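Local coordinates for sister chromatid cohesion protein (Chaetomium thermophilum, PDB 5T8V) that probably loads cohesin onto chromatin, the crystallised C-terminal fragment forming a long, predominantly helical solenoid of HEAT repeats, at residues F535-W540 / E571-R576; E501-W506 / Y597-L602; C545-G550 / Q560-L565; T513-Q518 / K577-E582. All coordinates share one frame; numbering follows the deposited sequence.

Followed from the N terminus, the chain meets the first halves of the four contacts in the order 501-506, 513-518, 535-540 and 545-550, and the second halves in exactly the reverse order. All four loops are therefore nested and none cross. Interaction 3 closes the innermost, 9 residues long, at the turn joining helix 527-550 to helix 556-574. Interaction 1 ties the same two helices together farther from the turn, closing a loop of 30 residues. Interaction 4 spans 58 residues and joins helix 509-520 to helix 578-582. Interaction 2 encloses everything, bringing helix 500-503 to helix 590-602 across 90 residues. Side chains connect the layers: L514 packs on I537, and W506 touches M572, L565 and L579.

Interaction 1: F535-W540 / E571-R576; sequences FIISEW and EMILDR
I537 packs against M572 and I573 in the body of an antiparallel helical hairpin, helices 527-550 and 556-574, within the HEAT-repeat solenoid. The backbones are closest at I537 and I573, whose CA atoms are 6.7 Å apart. I537, M572 and I573 account for most of the 233 Å² buried between 535-540 and 571-576, I537 giving the largest share. The touching group of I537 is its branch methyl CG2. With CG1 beside the backbone N (chi1 -67°), CG2 is the branch left pointing at the facing helix. It lies 3.7 Å from I573 CG1 and 4.0 Å from M572 CB, which means that it meets two consecutive residues of that helix. The two approaches differ: the I537 and I573 side chains run past each other in opposite senses, whereas M572 meets I537 nearly at a right angle. M572 bends at its last torsion (chi3 -77°), and its side chain also packs on W506, W578 and L579. Beyond the two segments, I537 also touches L514 of helix 509-520, and I573 packs on L371 of helix 357-391. The terminal methyl of I573 goes past I537 to the next residue, with CD1 4.2 Å from S538 CA.

Interaction 2: E501-W506 / Y597-L602; sequences EHMVAW and YSIILL
The carbonyl oxygen I599 O, on helix 590-602, is met by the terminal methyl of M503, with CE 3.5 Å from it. This is a van der Waals contact on a backbone polar atom. It joins the end of the short helix 500-503 to helix 590-602, 90 residues on, within the HEAT-repeat solenoid. M503 is the single residue of 501-506 that touches 597-602, and it accounts for more than half of the 118 Å² buried. Its CG lies anti to the carbonyl carbon, and two further bends (chi2 -74°, chi3 -67°) fold the chain so that sulfur and methyl both face the other helix. The sulfur SD sits 3.7 Å from I599 CG2, the two side chains meeting at a slant. CE continues over the backbone to I600 CA at 3.6 Å and approaches I600 CG1 at 4.2 Å. The methionine tip is thus laid against consecutive residues of one helical turn. M503 also touches R603, while I600 also packs on P509, Y510 and T513. Just after M503 the helix ends, and V504 O accepts a hydrogen bond from W540 NE1, tying this segment to helix 527-550. Across the contact itself the chemistry is mostly dispersion, with the methyl also resting on the I599 carbonyl oxygen. It implies an attachment set by shape and burial, in which no polar bond fixes the rotation of the methionine.

Interaction 3: C545-G550 / Q560-L565; sequences CTCYDG and QELGRL
A short helical hairpin turn brings C547 and Y548, near the end of helix 527-550, against L562 in the first half of helix 556-574. The backbones come closest at Y548 and L562, with CA atoms 6.9 Å apart, and 134 Å² is buried between 545-550 and 560-565. About half of this belongs to L562, which faces both partners. Its CD1 goes to the tyrosine, at 4.0 Å from Y548 CD2 and 4.1 Å from Y548 CB. It arrives at the ring edge, near the ring plane, so the contact is not a CH-pi stack on the face. L562 CD1 also lies 4.1 Å from C547 SG, and the other methyl, L562 CD2, rests 4.0 Å from the same C547 SG. C547 SG and Y548 CG are both anti to the backbone N (chi1 169° and 177°), and these consecutive residues both present side chains to L562. Y548 then extends past L562 to a polar end, where its OH is hydrogen-bonded to H357 ND1. The salt bridge of E561 with R564 lies within helix 556-574 and is not part of the contact. In this mainly helical fold, helix 357-391 packs S358 and I361 on Y548, and W506 packs on neighbouring E561 and L565 of helix 556-574.

Interaction 4: T513-Q518 / K577-E582; sequences TLEYLQ and KWLSTE
L579 of the short helix 578-582 pushes into helix 509-520 of the HEAT-repeat solenoid at L514 and E515. The helix segments cross almost perpendicularly (signed angle -88°) with axes 11.5 Å apart, so the contact is a local one, burying 188 Å². The buried part is centred on L579, whose CG stands anti to the backbone N (chi1 174°) and aims the isobutyl group at the facing helix. Its CD2 is 4.4 Å from L514 CB. The E515 carboxylate crosses the same leucine at an oblique angle, with E515 OE2 3.7 Å from L579 CD2 and from L579 CG. The charge of OE2 is met by R511 NH1, in a salt bridge within helix 509-520. W506 also packs on L579. The other end is looser and more open to solvent. There Q518 faces the exposed S580 without a bond between them: Q518 OE1 stops 4.0 Å from S580 OG.

Interaction 1: F535-W540 / E571-R576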
loop_
_atom_site.group_PDB
_atom_site.type_symbol
_atom_site.label_atom_id
_atom_site.label_comp_id
_atom_site.label_asym_id
_atom_site.label_seq_id
_atom_site.Cartn_x
_atom_site.Cartn_y
_atom_site.Cartn_z
ATOM N N PHE A 535 33.598 22.749 -11.257
ATOM C CA PHE A 535 33.033 21.724 -10.383
ATOM C C PHE A 535 33.099 20.349 -11.038
ATOM O O PHE A 535 33.619 19.388 -10.457
ATOM C CB PHE A 535 31.589 22.102 -10.044
ATOM C CG PHE A 535 30.969 21.274 -8.954
ATOM C CD1 PHE A 535 30.353 20.071 -9.245
ATOM C CD2 PHE A 535 30.969 21.720 -7.645
ATOM C CE1 PHE A 535 29.766 19.321 -8.246
ATOM C CE2 PHE A 535 30.386 20.973 -6.644
ATOM C CZ PHE A 535 29.783 19.773 -6.945
ATOM N N ILE A 536 32.583 20.238 -12.265
ATOM C CA ILE A 536 32.591 18.949 -12.953
ATOM C C ILE A 536 34.018 18.462 -13.168
ATOM O O ILE A 536 34.300 17.265 -13.063
ATOM C CB ILE A 536 31.810 19.051 -14.275
ATOM C CG1 ILE A 536 30.308 19.023 -13.984
ATOM C CG2 ILE A 536 32.182 17.913 -15.228
ATOM C CD1 ILE A 536 29.441 19.395 -15.158
ATOM N N ILE A 537 34.941 19.374 -13.476
ATOM C CA ILE A 537 36.336 18.982 -13.663
ATOM C C ILE A 537 36.878 18.333 -12.395
ATOM O O ILE A 537 37.558 17.298 -12.447
ATOM C CB ILE A 537 37.178 20.201 -14.084
ATOM C CG1 ILE A 537 36.769 20.673 -15.479
ATOM C CG2 ILE A 537 38.668 19.864 -14.083
ATOM C CD1 ILE A 537 37.302 22.047 -15.846
ATOM N N SER A 538 36.591 18.929 -11.236
ATOM C CA SER A 538 37.060 18.341 -9.986
ATOM C C SER A 538 36.403 16.987 -9.735
ATOM O O SER A 538 37.065 16.047 -9.279
ATOM C CB SER A 538 36.803 19.298 -8.822
ATOM O OG SER A 538 35.448 19.696 -8.771
ATOM N N GLU A 539 35.107 16.860 -10.036
ATOM C CA GLU A 539 34.460 15.555 -9.930
ATOM C C GLU A 539 35.167 14.520 -10.797
ATOM O O GLU A 539 35.373 13.375 -10.375
ATOM C CB GLU A 539 32.989 15.662 -10.330
ATOM C CG GLU A 539 32.099 16.286 -9.275
ATOM C CD GLU A 539 30.630 16.202 -9.639
ATOM O OE1 GLU A 539 30.319 15.941 -10.825
ATOM O OE2 GLU A 539 29.785 16.389 -8.738
ATOM N N TRP A 540 35.540 14.907 -12.015
ATOM C CA TRP A 540 36.246 14.004 -12.918
ATOM C C TRP A 540 37.571 13.560 -12.312
ATOM O O TRP A 540 37.874 12.361 -12.260
ATOM C CB TRP A 540 36.465 14.702 -14.260
ATOM C CG TRP A 540 36.959 13.820 -15.366
ATOM C CD1 TRP A 540 37.183 12.476 -15.314
ATOM C CD2 TRP A 540 37.291 14.231 -16.698
ATOM N NE1 TRP A 540 37.634 12.023 -16.532
ATOM C CE2 TRP A 540 37.709 13.083 -17.398
ATOM C CE3 TRP A 540 37.276 15.458 -17.366
ATOM C CZ2 TRP A 540 38.107 13.127 -18.731
ATOM C CZ3 TRP A 540 37.672 15.499 -18.688
ATOM C CH2 TRP A 540 38.081 14.342 -19.357
ATOM N N GLU A 571 46.411 19.581 -14.594
ATOM C CA GLU A 571 46.601 20.810 -15.360
ATOM C C GLU A 571 45.283 21.538 -15.584
ATOM O O GLU A 571 45.249 22.773 -15.607
ATOM C CB GLU A 571 47.258 20.495 -16.705
ATOM C CG GLU A 571 48.646 19.876 -16.609
ATOM C CD GLU A 571 49.714 20.875 -16.199
ATOM O OE1 GLU A 571 49.390 21.839 -15.474
ATOM O OE2 GLU A 571 50.881 20.700 -16.611
ATOM N N MET A 572 44.189 20.793 -15.750
ATOM C CA MET A 572 42.890 21.414 -15.980
ATOM C C MET A 572 42.387 22.125 -14.732
ATOM O O MET A 572 41.839 23.230 -14.818
ATOM C CB MET A 572 41.884 20.357 -16.431
ATOM C CG MET A 572 41.532 20.421 -17.902
ATOM S SD MET A 572 40.659 18.942 -18.442
ATOM C CE MET A 572 42.020 17.803 -18.557
ATOM N N ILE A 573 42.554 21.505 -13.564
ATOM C CA ILE A 573 42.119 22.139 -12.326
ATOM C C ILE A 573 42.948 23.386 -12.054
ATOM O O ILE A 573 42.423 24.408 -11.597
ATOM C CB ILE A 573 42.193 21.137 -11.160
ATOM C CG1 ILE A 573 41.157 20.030 -11.361
ATOM C CG2 ILE A 573 41.966 21.843 -9.818
ATOM C CD1 ILE A 573 41.254 18.892 -10.365
ATOM N N LEU A 574 44.254 23.328 -12.333
ATOM C CA LEU A 574 45.091 24.499 -12.089
ATOM C C LEU A 574 44.786 25.627 -13.067
ATOM O O LEU A 574 44.970 26.801 -12.730
ATOM C CB LEU A 574 46.568 24.114 -12.164
ATOM C CG LEU A 574 47.073 23.200 -11.044
ATOM C CD1 LEU A 574 48.489 22.737 -11.336
ATOM C CD2 LEU A 574 47.015 23.903 -9.694
ATOM N N ASP A 575 44.314 25.298 -14.267
ATOM C CA ASP A 575 44.033 26.304 -15.288
ATOM C C ASP A 575 42.869 25.797 -16.127
ATOM O O ASP A 575 43.022 24.827 -16.874
ATOM C CB ASP A 575 45.264 26.565 -16.151
ATOM C CG ASP A 575 44.957 27.411 -17.369
ATOM O OD1 ASP A 575 44.017 28.232 -17.305
ATOM O OD2 ASP A 575 45.659 27.254 -18.391
ATOM N N ARG A 576 41.711 26.451 -16.008
ATOM C CA ARG A 576 40.506 25.942 -16.656
ATOM C C ARG A 576 40.600 26.018 -18.176
ATOM O O ARG A 576 40.040 25.164 -18.871
ATOM C CB ARG A 576 39.279 26.704 -16.158
ATOM C CG ARG A 576 39.293 28.193 -16.464
ATOM C CD ARG A 576 38.100 28.896 -15.829
ATOM N NE ARG A 576 37.969 30.278 -16.285
ATOM C CZ ARG A 576 38.613 31.314 -15.756
ATOM N NH1 ARG A 576 38.422 32.532 -16.246
ATOM N NH2 ARG A 576 39.453 31.141 -14.743
#

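Interaction 2: E501-W506 / Y597-L602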
loop_
_atom_site.group_PDB
_atom_site.type_symbol
_atom_site.label_atom_id
_atom_site.label_comp_id
_atom_site.label_asym_id
_atom_site.label_seq_id
_atom_site.Cartn_x
_atom_site.Cartn_y
_atom_site.Cartn_z
ATOM N N GLU A 501 36.489 2.760 -15.319
ATOM C CA GLU A 501 37.549 3.172 -16.231
ATOM C C GLU A 501 37.017 3.746 -17.537
ATOM O O GLU A 501 37.664 4.618 -18.127
ATOM C CB GLU A 501 38.483 1.988 -16.520
ATOM C CG GLU A 501 37.786 0.679 -16.919
ATOM C CD GLU A 501 38.698 -0.525 -16.801
ATOM O OE1 GLU A 501 39.931 -0.336 -16.702
ATOM O OE2 GLU A 501 38.181 -1.665 -16.799
ATOM N N HIS A 502 35.855 3.285 -18.004
ATOM C CA HIS A 502 35.234 3.887 -19.178
ATOM C C HIS A 502 34.528 5.195 -18.849
ATOM O O HIS A 502 34.360 6.033 -19.742
ATOM C CB HIS A 502 34.240 2.911 -19.811
ATOM C CG HIS A 502 34.885 1.722 -20.455
ATOM N ND1 HIS A 502 35.459 0.700 -19.728
ATOM C CD2 HIS A 502 35.044 1.392 -21.758
ATOM C CE1 HIS A 502 35.944 -0.207 -20.556
ATOM N NE2 HIS A 502 35.706 0.188 -21.794
ATOM N N MET A 503 34.119 5.386 -17.593
ATOM C CA MET A 503 33.447 6.620 -17.200
ATOM C C MET A 503 34.411 7.797 -17.201
ATOM O O MET A 503 34.075 8.882 -17.689
ATOM C CB MET A 503 32.826 6.455 -15.813
ATOM C CG MET A 503 31.742 5.395 -15.733
ATOM S SD MET A 503 30.195 5.917 -16.491
ATOM C CE MET A 503 29.699 7.230 -15.390
ATOM N N VAL A 504 35.611 7.603 -16.656
ATOM C CA VAL A 504 36.593 8.675 -16.537
ATOM C C VAL A 504 37.460 8.720 -17.788
ATOM O O VAL A 504 38.500 9.389 -17.809
ATOM C CB VAL A 504 37.455 8.495 -15.273
ATOM C CG1 VAL A 504 36.574 8.470 -14.031
ATOM C CG2 VAL A 504 38.296 7.223 -15.365
ATOM N N ALA A 505 37.038 8.017 -18.837
ATOM C CA ALA A 505 37.814 7.966 -20.066
ATOM C C ALA A 505 37.997 9.364 -20.647
ATOM O O ALA A 505 37.155 10.250 -20.479
ATOM C CB ALA A 505 37.130 7.061 -21.087
ATOM N N TRP A 506 39.119 9.549 -21.346
ATOM C CA TRP A 506 39.451 10.856 -21.905
ATOM C C TRP A 506 38.408 11.320 -22.913
ATOM O O TRP A 506 38.145 12.523 -23.022
ATOM C CB TRP A 506 40.832 10.800 -22.557
ATOM C CG TRP A 506 41.295 12.103 -23.110
ATOM C CD1 TRP A 506 41.656 12.366 -24.396
ATOM C CD2 TRP A 506 41.443 13.332 -22.391
ATOM N NE1 TRP A 506 42.025 13.683 -24.525
ATOM C CE2 TRP A 506 41.903 14.298 -23.306
ATOM C CE3 TRP A 506 41.234 13.707 -21.062
ATOM C CZ2 TRP A 506 42.157 15.616 -22.934
ATOM C CZ3 TRP A 506 41.486 15.011 -20.696
ATOM C CH2 TRP A 506 41.942 15.952 -21.626
ATOM N N TYR A 597 25.832 13.283 -19.056
ATOM C CA TYR A 597 25.723 13.652 -17.652
ATOM C C TYR A 597 24.791 12.711 -16.901
ATOM O O TYR A 597 25.033 12.407 -15.728
ATOM C CB TYR A 597 25.248 15.101 -17.525
ATOM C CG TYR A 597 25.247 15.594 -16.100
ATOM C CD1 TYR A 597 26.439 15.765 -15.405
ATOM C CD2 TYR A 597 24.061 15.878 -15.444
ATOM C CE1 TYR A 597 26.446 16.205 -14.101
ATOM C CE2 TYR A 597 24.060 16.321 -14.139
ATOM C CZ TYR A 597 25.256 16.480 -13.471
ATOM O OH TYR A 597 25.259 16.924 -12.168
ATOM N N SER A 598 23.732 12.229 -17.554
ATOM C CA SER A 598 22.836 11.285 -16.895
ATOM C C SER A 598 23.552 9.975 -16.587
ATOM O O SER A 598 23.374 9.401 -15.505
ATOM C CB SER A 598 21.608 11.037 -17.769
ATOM O OG SER A 598 20.950 12.253 -18.082
ATOM N N ILE A 599 24.364 9.485 -17.526
ATOM C CA ILE A 599 25.175 8.301 -17.260
ATOM C C ILE A 599 26.078 8.544 -16.059
ATOM O O ILE A 599 26.210 7.686 -15.179
ATOM C CB ILE A 599 25.983 7.920 -18.515
ATOM C CG1 ILE A 599 25.047 7.392 -19.603
ATOM C CG2 ILE A 599 27.029 6.863 -18.193
ATOM C CD1 ILE A 599 25.622 7.489 -21.001
ATOM N N ILE A 600 26.713 9.716 -16.001
ATOM C CA ILE A 600 27.526 10.050 -14.835
ATOM C C ILE A 600 26.687 9.982 -13.564
ATOM O O ILE A 600 27.141 9.476 -12.529
ATOM C CB ILE A 600 28.175 11.434 -15.021
ATOM C CG1 ILE A 600 29.201 11.374 -16.156
ATOM C CG2 ILE A 600 28.842 11.900 -13.725
ATOM C CD1 ILE A 600 29.728 12.715 -16.586
ATOM N N LEU A 601 25.451 10.479 -13.622
ATOM C CA LEU A 601 24.605 10.497 -12.434
ATOM C C LEU A 601 24.245 9.087 -11.985
ATOM O O LEU A 601 24.186 8.815 -10.781
ATOM C CB LEU A 601 23.340 11.313 -12.703
ATOM C CG LEU A 601 23.508 12.833 -12.751
ATOM C CD1 LEU A 601 22.213 13.483 -13.187
ATOM C CD2 LEU A 601 23.948 13.392 -11.398
ATOM N N LEU A 602 23.992 8.178 -12.930
ATOM C CA LEU A 602 23.643 6.814 -12.547
ATOM C C LEU A 602 24.712 6.171 -11.680
ATOM O O LEU A 602 24.403 5.252 -10.916
ATOM C CB LEU A 602 23.403 5.952 -13.786
ATOM C CG LEU A 602 22.146 6.261 -14.601
ATOM C CD1 LEU A 602 22.091 5.368 -15.824
ATOM C CD2 LEU A 602 20.886 6.093 -13.763
#

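Interaction 3: C545-G550 / Q560-L565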
loop_
_atom_site.group_PDB
_atom_site.type_symbol
_atom_site.label_atom_id
_atom_site.label_comp_id
_atom_site.label_asym_id
_atom_site.label_seq_id
_atom_site.Cartn_x
_atom_site.Cartn_y
_atom_site.Cartn_z
ATOM N N CYS A 545 40.882 9.324 -9.443
ATOM C CA CYS A 545 41.605 8.830 -8.274
ATOM C C CYS A 545 40.913 7.615 -7.664
ATOM O O CYS A 545 41.564 6.617 -7.337
ATOM C CB CYS A 545 41.750 9.946 -7.241
ATOM S SG CYS A 545 42.766 11.320 -7.805
ATOM N N THR A 546 39.590 7.678 -7.497
ATOM C CA THR A 546 38.870 6.549 -6.915
ATOM C C THR A 546 39.007 5.307 -7.785
ATOM O O THR A 546 39.214 4.199 -7.276
ATOM C CB THR A 546 37.396 6.908 -6.722
ATOM O OG1 THR A 546 37.281 7.923 -5.720
ATOM C CG2 THR A 546 36.580 5.686 -6.292
ATOM N N CYS A 547 38.883 5.473 -9.103
ATOM C CA CYS A 547 39.043 4.349 -10.017
ATOM C C CYS A 547 40.408 3.698 -9.841
ATOM O O CYS A 547 40.511 2.478 -9.671
ATOM C CB CYS A 547 38.844 4.825 -11.457
ATOM S SG CYS A 547 39.322 3.638 -12.739
ATOM N N TYR A 548 41.473 4.503 -9.863
ATOM C CA TYR A 548 42.817 3.946 -9.743
ATOM C C TYR A 548 43.028 3.285 -8.383
ATOM O O TYR A 548 43.664 2.228 -8.291
ATOM C CB TYR A 548 43.855 5.042 -9.974
ATOM C CG TYR A 548 45.286 4.586 -9.811
ATOM C CD1 TYR A 548 45.888 4.561 -8.561
ATOM C CD2 TYR A 548 46.043 4.200 -10.908
ATOM C CE1 TYR A 548 47.195 4.154 -8.405
ATOM C CE2 TYR A 548 47.356 3.792 -10.763
ATOM C CZ TYR A 548 47.925 3.771 -9.509
ATOM O OH TYR A 548 49.229 3.367 -9.348
ATOM N N ASP A 549 42.507 3.893 -7.316
ATOM C CA ASP A 549 42.704 3.370 -5.968
ATOM C C ASP A 549 41.800 2.188 -5.646
ATOM O O ASP A 549 42.007 1.541 -4.614
ATOM C CB ASP A 549 42.474 4.475 -4.934
ATOM C CG ASP A 549 43.552 5.543 -4.967
ATOM O OD1 ASP A 549 44.690 5.230 -5.380
ATOM O OD2 ASP A 549 43.263 6.695 -4.575
ATOM N N GLY A 550 40.807 1.892 -6.488
ATOM C CA GLY A 550 39.927 0.767 -6.225
ATOM C C GLY A 550 40.487 -0.577 -6.639
ATOM O O GLY A 550 40.040 -1.605 -6.120
ATOM N N GLN A 560 48.650 3.236 -16.916
ATOM C CA GLN A 560 49.327 4.309 -17.637
ATOM C C GLN A 560 48.324 5.333 -18.154
ATOM O O GLN A 560 48.500 6.544 -17.966
ATOM C CB GLN A 560 50.156 3.727 -18.781
ATOM C CG GLN A 560 51.227 2.750 -18.314
ATOM C CD GLN A 560 52.254 2.451 -19.383
ATOM O OE1 GLN A 560 51.947 2.456 -20.575
ATOM N NE2 GLN A 560 53.486 2.195 -18.960
ATOM N N GLU A 561 47.257 4.863 -18.806
ATOM C CA GLU A 561 46.198 5.771 -19.234
ATOM C C GLU A 561 45.658 6.574 -18.058
ATOM O O GLU A 561 45.437 7.786 -18.173
ATOM C CB GLU A 561 45.073 4.982 -19.907
ATOM C CG GLU A 561 43.882 5.825 -20.336
ATOM C CD GLU A 561 44.248 6.874 -21.368
ATOM O OE1 GLU A 561 45.344 6.773 -21.957
ATOM O OE2 GLU A 561 43.439 7.801 -21.590
ATOM N N LEU A 562 45.443 5.917 -16.915
ATOM C CA LEU A 562 44.961 6.631 -15.738
ATOM C C LEU A 562 45.963 7.675 -15.268
ATOM O O LEU A 562 45.567 8.724 -14.748
ATOM C CB LEU A 562 44.654 5.641 -14.613
ATOM C CG LEU A 562 43.372 4.825 -14.793
ATOM C CD1 LEU A 562 43.331 3.671 -13.807
ATOM C CD2 LEU A 562 42.146 5.711 -14.625
ATOM N N GLY A 563 47.261 7.414 -15.440
ATOM C CA GLY A 563 48.256 8.419 -15.105
ATOM C C GLY A 563 48.192 9.619 -16.030
ATOM O O GLY A 563 48.297 10.767 -15.584
ATOM N N ARG A 564 48.017 9.372 -17.330
ATOM C CA ARG A 564 47.828 10.473 -18.270
ATOM C C ARG A 564 46.613 11.306 -17.883
ATOM O O ARG A 564 46.678 12.540 -17.841
ATOM C CB ARG A 564 47.677 9.933 -19.690
ATOM C CG ARG A 564 48.861 9.114 -20.170
ATOM C CD ARG A 564 48.544 8.400 -21.473
ATOM N NE ARG A 564 49.428 7.261 -21.699
ATOM C CZ ARG A 564 49.204 6.305 -22.594
ATOM N NH1 ARG A 564 48.118 6.340 -23.355
ATOM N NH2 ARG A 564 50.066 5.306 -22.724
ATOM N N LEU A 565 45.491 10.643 -17.590
ATOM C CA LEU A 565 44.307 11.364 -17.132
ATOM C C LEU A 565 44.605 12.153 -15.864
ATOM O O LEU A 565 44.081 13.257 -15.674
ATOM C CB LEU A 565 43.156 10.388 -16.892
ATOM C CG LEU A 565 42.493 9.794 -18.134
ATOM C CD1 LEU A 565 41.612 8.612 -17.754
ATOM C CD2 LEU A 565 41.679 10.851 -18.860
#

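Interaction 4: T513-Q518 / K577-E582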
loop_
_atom_site.group_PDB
_atom_site.type_symbol
_atom_site.label_atom_id
_atom_site.label_comp_id
_atom_site.label_asym_id
_atom_site.label_seq_id
_atom_site.Cartn_x
_atom_site.Cartn_y
_atom_site.Cartn_z
ATOM N N THR A 513 30.413 16.221 -21.620
ATOM C CA THR A 513 29.708 17.224 -20.830
ATOM C C THR A 513 30.502 18.522 -20.769
ATOM O O THR A 513 29.957 19.612 -20.984
ATOM C CB THR A 513 29.444 16.688 -19.422
ATOM O OG1 THR A 513 28.745 15.441 -19.505
ATOM C CG2 THR A 513 28.607 17.671 -18.619
ATOM N N LEU A 514 31.804 18.423 -20.489
ATOM C CA LEU A 514 32.615 19.629 -20.365
ATOM C C LEU A 514 32.739 20.360 -21.696
ATOM O O LEU A 514 32.742 21.595 -21.731
ATOM C CB LEU A 514 33.993 19.276 -19.809
ATOM C CG LEU A 514 34.023 19.026 -18.301
ATOM C CD1 LEU A 514 35.342 18.390 -17.887
ATOM C CD2 LEU A 514 33.802 20.325 -17.539
ATOM N N GLU A 515 32.846 19.623 -22.802
ATOM C CA GLU A 515 32.941 20.271 -24.106
ATOM C C GLU A 515 31.633 20.960 -24.469
ATOM O O GLU A 515 31.639 22.036 -25.078
ATOM C CB GLU A 515 33.328 19.248 -25.174
ATOM C CG GLU A 515 34.739 18.696 -25.017
ATOM C CD GLU A 515 35.810 19.737 -25.271
ATOM O OE1 GLU A 515 35.471 20.843 -25.745
ATOM O OE2 GLU A 515 36.994 19.451 -24.992
ATOM N N TYR A 516 30.502 20.359 -24.101
ATOM C CA TYR A 516 29.214 21.007 -24.316
ATOM C C TYR A 516 29.129 22.307 -23.525
ATOM O O TYR A 516 28.893 23.385 -24.089
ATOM C CB TYR A 516 28.082 20.055 -23.926
ATOM C CG TYR A 516 26.706 20.667 -24.026
ATOM C CD1 TYR A 516 26.098 20.866 -25.260
ATOM C CD2 TYR A 516 26.010 21.045 -22.885
ATOM C CE1 TYR A 516 24.836 21.426 -25.354
ATOM C CE2 TYR A 516 24.747 21.606 -22.969
ATOM C CZ TYR A 516 24.166 21.794 -24.206
ATOM O OH TYR A 516 22.911 22.352 -24.289
ATOM N N LEU A 517 29.327 22.223 -22.205
ATOM C CA LEU A 517 29.309 23.429 -21.384
ATOM C C LEU A 517 30.281 24.473 -21.914
ATOM O O LEU A 517 30.010 25.676 -21.832
ATOM C CB LEU A 517 29.645 23.086 -19.931
ATOM C CG LEU A 517 28.665 22.180 -19.185
ATOM C CD1 LEU A 517 29.167 21.938 -17.775
ATOM C CD2 LEU A 517 27.268 22.775 -19.149
ATOM N N GLN A 518 31.414 24.034 -22.465
ATOM C CA GLN A 518 32.379 24.964 -23.040
ATOM C C GLN A 518 31.790 25.679 -24.247
ATOM O O GLN A 518 31.827 26.912 -24.333
ATOM C CB GLN A 518 33.653 24.217 -23.430
ATOM C CG GLN A 518 34.776 25.115 -23.920
ATOM C CD GLN A 518 35.382 25.943 -22.805
ATOM O OE1 GLN A 518 36.202 25.451 -22.029
ATOM N NE2 GLN A 518 34.979 27.206 -22.716
ATOM N N LYS A 577 41.301 27.021 -18.708
ATOM C CA LYS A 577 41.465 27.154 -20.152
ATOM C C LYS A 577 42.415 26.120 -20.743
ATOM O O LYS A 577 42.632 26.133 -21.960
ATOM C CB LYS A 577 41.971 28.558 -20.494
ATOM C CG LYS A 577 40.997 29.676 -20.165
ATOM C CD LYS A 577 41.602 31.033 -20.479
ATOM C CE LYS A 577 40.625 32.165 -20.201
ATOM N NZ LYS A 577 41.220 33.500 -20.498
ATOM N N TRP A 578 42.980 25.231 -19.922
ATOM C CA TRP A 578 43.965 24.274 -20.416
ATOM C C TRP A 578 43.336 23.276 -21.382
ATOM O O TRP A 578 43.972 22.867 -22.360
ATOM C CB TRP A 578 44.607 23.549 -19.233
ATOM C CG TRP A 578 45.823 22.743 -19.578
ATOM C CD1 TRP A 578 47.116 23.182 -19.605
ATOM C CD2 TRP A 578 45.863 21.353 -19.925
ATOM N NE1 TRP A 578 47.956 22.153 -19.955
ATOM C CE2 TRP A 578 47.213 21.019 -20.155
ATOM C CE3 TRP A 578 44.889 20.360 -20.067
ATOM C CZ2 TRP A 578 47.613 19.735 -20.521
ATOM C CZ3 TRP A 578 45.289 19.085 -20.429
ATOM C CH2 TRP A 578 46.638 18.784 -20.652
ATOM N N LEU A 579 42.088 22.879 -21.130
ATOM C CA LEU A 579 41.447 21.863 -21.959
ATOM C C LEU A 579 41.288 22.346 -23.396
ATOM O O LEU A 579 41.761 21.702 -24.339
ATOM C CB LEU A 579 40.088 21.484 -21.366
ATOM C CG LEU A 579 39.232 20.534 -22.209
ATOM C CD1 LEU A 579 39.951 19.215 -22.436
ATOM C CD2 LEU A 579 37.880 20.304 -21.553
ATOM N N SER A 580 40.615 23.483 -23.581
ATOM C CA SER A 580 40.344 23.983 -24.924
ATOM C C SER A 580 41.600 24.474 -25.630
ATOM O O SER A 580 41.635 24.482 -26.865
ATOM C CB SER A 580 39.311 25.109 -24.859
ATOM O OG SER A 580 39.709 26.111 -23.940
ATOM N N THR A 581 42.627 24.879 -24.881
ATOM C CA THR A 581 43.843 25.403 -25.495
ATOM C C THR A 581 44.726 24.285 -26.040
ATOM O O THR A 581 45.257 24.398 -27.150
ATOM C CB THR A 581 44.622 26.247 -24.480
ATOM O OG1 THR A 581 43.856 27.407 -24.131
ATOM C CG2 THR A 581 45.974 26.690 -25.044
ATOM N N GLU A 582 44.897 23.205 -25.278
ATOM C CA GLU A 582 45.809 22.136 -25.666
ATOM C C GLU A 582 45.153 21.063 -26.523
ATOM O O GLU A 582 45.867 20.268 -27.144
ATOM C CB GLU A 582 46.411 21.481 -24.417
ATOM C CG GLU A 582 47.256 22.413 -23.555
ATOM C CD GLU A 582 48.600 22.750 -24.179
ATOM O OE1 GLU A 582 48.634 23.135 -25.367
ATOM O OE2 GLU A 582 49.627 22.622 -23.478
#